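Local coordinates for protein intron-associated endonuclease 1 (PDB 1MK0) that probably cuts DNA as the GIY-YIG catalytic domain of the phage T4 intron endonuclease I-TevI, a homing enzyme, at residues A[18-24]-A[60-66]. The protein carries 1 engineered substitution. Sequence-based numbering, arbitrary orientation.
Sequences VGSAKDF and ILEEIPY
F24 and I60 make the main apolar contact, at about a right angle to each other. I60 lays CG1 over one face of the ring, 3.7 Å from the F24 centroid and 15° off the normal, a CH-pi geometry; its CD1 comes to 3.5 Å from F24 CD2. With chi1 near -64°, I60 sets CG2 anti to its backbone N, and this branch reaches F24 CZ. E62 O lies in the ring plane at the edge, 3.9 Å from F24 CZ. V18 CG1 and L61 CD1 add a looser apolar touch at 4.3 Å.

A second CH-pi contact joins K22 to Y66: K22 CB stands over the face of the Y66 ring, 4.2 Å from its centroid. The same ring packs against backbone, with Y66 CD2 3.3 Å from A21 O.

No direct hydrogen bond crosses the contact; three waters do the linking. One joins S20 OG to Y66 OH, whereas two accept from K22 NZ, one also accepting from Y66 N and the other donating to Y66 O. The bend of K22 at chi2 (59°) helps bring its amine to both.

The contact spans the outer strands, 16-21 and 56-63, of the antiparallel 2-1-3 sheet of the GIY-YIG catalytic domain, across strand 4-10: A21 pairs with G4, while L61 and E62 share I5 as backbone hydrogen-bonding partner, a classic bulge. V18, S20 and L61 pack on helix 68-81, and W28 of helix 24-37 touches I60.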
loop_
_atom_site.group_PDB
_atom_site.type_symbol
_atom_site.label_atom_id
_atom_site.label_comp_id
_atom_site.label_asym_id
_atom_site.label_seq_id
_atom_site.Cartn_x
_atom_site.Cartn_y
_atom_site.Cartn_z
ATOM N N VAL A 18 -0.173 -2.113 2.797
ATOM C CA VAL A 18 -1.041 -1.092 3.372
ATOM C C VAL A 18 -0.394 0.275 3.193
ATOM O O VAL A 18 0.791 0.446 3.450
ATOM C CB VAL A 18 -1.276 -1.338 4.880
ATOM C CG1 VAL A 18 -2.032 -0.156 5.489
ATOM C CG2 VAL A 18 -2.063 -2.630 5.082
ATOM N N GLY A 19 -1.173 1.253 2.742
ATOM C CA GLY A 19 -0.621 2.583 2.554
ATOM C C GLY A 19 -1.644 3.671 2.806
ATOM O O GLY A 19 -2.783 3.389 3.158
ATOM N N SER A 20 -1.228 4.923 2.636
ATOM C CA SER A 20 -2.122 6.060 2.835
ATOM C C SER A 20 -2.022 6.968 1.618
ATOM O O SER A 20 -0.980 7.032 0.969
ATOM C CB SER A 20 -1.735 6.827 4.101
ATOM O OG SER A 20 -0.405 7.315 4.025
ATOM N N ALA A 21 -3.099 7.673 1.296
ATOM C CA ALA A 21 -3.064 8.542 0.129
ATOM C C ALA A 21 -3.909 9.793 0.246
ATOM O O ALA A 21 -4.937 9.808 0.930
ATOM C CB ALA A 21 -3.498 7.756 -1.101
ATOM N N LYS A 22 -3.455 10.844 -0.433
ATOM C CA LYS A 22 -4.176 12.109 -0.486
ATOM C C LYS A 22 -5.310 11.845 -1.480
ATOM O O LYS A 22 -6.410 12.381 -1.347
ATOM C CB LYS A 22 -3.257 13.228 -0.985
ATOM C CG LYS A 22 -3.955 14.570 -1.200
ATOM C CD LYS A 22 -4.600 15.097 0.077
ATOM C CE LYS A 22 -5.332 16.410 -0.175
ATOM N NZ LYS A 22 -6.057 16.895 1.033
ATOM N N ASP A 23 -5.018 11.015 -2.483
ATOM C CA ASP A 23 -6.006 10.587 -3.473
ATOM C C ASP A 23 -5.701 9.139 -3.845
ATOM O O ASP A 23 -4.643 8.839 -4.398
ATOM C CB ASP A 23 -5.983 11.425 -4.746
ATOM C CG ASP A 23 -7.027 10.955 -5.748
ATOM O OD1 ASP A 23 -8.236 11.096 -5.455
ATOM O OD2 ASP A 23 -6.652 10.419 -6.809
ATOM N N PHE A 24 -6.636 8.245 -3.548
ATOM C CA PHE A 24 -6.455 6.825 -3.825
ATOM C C PHE A 24 -6.091 6.468 -5.264
ATOM O O PHE A 24 -5.052 5.860 -5.513
ATOM C CB PHE A 24 -7.713 6.048 -3.431
ATOM C CG PHE A 24 -7.983 6.035 -1.956
ATOM C CD1 PHE A 24 -7.069 5.465 -1.074
ATOM C CD2 PHE A 24 -9.160 6.573 -1.448
ATOM C CE1 PHE A 24 -7.325 5.429 0.300
ATOM C CE2 PHE A 24 -9.428 6.545 -0.082
ATOM C CZ PHE A 24 -8.511 5.973 0.796
ATOM N N ILE A 60 -10.087 0.361 -0.706
ATOM C CA ILE A 60 -10.004 1.324 0.382
ATOM C C ILE A 60 -10.287 0.632 1.706
ATOM O O ILE A 60 -11.233 -0.148 1.815
ATOM C CB ILE A 60 -11.041 2.454 0.199
ATOM C CG1 ILE A 60 -10.726 3.243 -1.073
ATOM C CG2 ILE A 60 -11.050 3.362 1.419
ATOM C CD1 ILE A 60 -11.797 4.246 -1.453
ATOM N N LEU A 61 -9.457 0.904 2.706
ATOM C CA LEU A 61 -9.668 0.328 4.026
ATOM C C LEU A 61 -10.458 1.335 4.851
ATOM O O LEU A 61 -11.421 0.978 5.528
ATOM C CB LEU A 61 -8.330 0.029 4.712
ATOM C CG LEU A 61 -7.462 -1.081 4.108
ATOM C CD1 LEU A 61 -6.179 -1.201 4.907
ATOM C CD2 LEU A 61 -8.214 -2.398 4.113
ATOM N N GLU A 62 -10.050 2.597 4.771
ATOM C CA GLU A 62 -10.697 3.678 5.510
ATOM C C GLU A 62 -10.563 5.009 4.795
ATOM O O GLU A 62 -9.446 5.447 4.526
ATOM C CB GLU A 62 -10.036 3.853 6.875
ATOM C CG GLU A 62 -10.674 3.153 8.029
ATOM C CD GLU A 62 -9.833 3.300 9.275
ATOM O OE1 GLU A 62 -9.430 4.441 9.595
ATOM O OE2 GLU A 62 -9.569 2.279 9.928
ATOM N N GLU A 63 -11.684 5.662 4.500
ATOM C CA GLU A 63 -11.617 6.979 3.881
ATOM C C GLU A 63 -11.601 7.954 5.051
ATOM O O GLU A 63 -12.567 8.034 5.810
ATOM C CB GLU A 63 -12.835 7.266 2.991
ATOM C CG GLU A 63 -12.777 8.664 2.372
ATOM C CD GLU A 63 -13.950 8.992 1.462
ATOM O OE1 GLU A 63 -14.031 10.154 1.005
ATOM O OE2 GLU A 63 -14.784 8.103 1.198
ATOM N N ILE A 64 -10.492 8.667 5.208
ATOM C CA ILE A 64 -10.332 9.634 6.287
ATOM C C ILE A 64 -9.470 10.780 5.777
ATOM O O ILE A 64 -8.771 10.635 4.776
ATOM C CB ILE A 64 -9.643 9.005 7.531
ATOM C CG1 ILE A 64 -8.275 8.430 7.151
ATOM C CG2 ILE A 64 -10.539 7.938 8.137
ATOM C CD1 ILE A 64 -7.543 7.783 8.310
ATOM N N PRO A 65 -9.514 11.938 6.454
ATOM C CA PRO A 65 -8.719 13.101 6.042
ATOM C C PRO A 65 -7.228 12.789 6.033
ATOM O O PRO A 65 -6.727 12.070 6.901
ATOM C CB PRO A 65 -9.075 14.151 7.090
ATOM C CG PRO A 65 -10.488 13.801 7.441
ATOM C CD PRO A 65 -10.423 12.294 7.557
ATOM N N TYR A 66 -6.521 13.334 5.047
ATOM C CA TYR A 66 -5.088 13.108 4.935
ATOM C C TYR A 66 -4.344 14.094 5.836
ATOM O O TYR A 66 -3.783 15.093 5.377
ATOM C CB TYR A 66 -4.651 13.254 3.474
ATOM C CG TYR A 66 -3.248 12.765 3.187
ATOM C CD1 TYR A 66 -2.203 13.667 3.000
ATOM C CD2 TYR A 66 -2.968 11.404 3.091
ATOM C CE1 TYR A 66 -0.914 13.229 2.719
ATOM C CE2 TYR A 66 -1.678 10.951 2.811
ATOM C CZ TYR A 66 -0.656 11.873 2.626
ATOM O OH TYR A 66 0.623 11.448 2.343
HETATM O O HOH W 1 1.513 9.018 2.984
HETATM O O HOH W 2 -7.748 15.201 2.883
HETATM O O HOH W 3 -4.229 17.267 3.515
#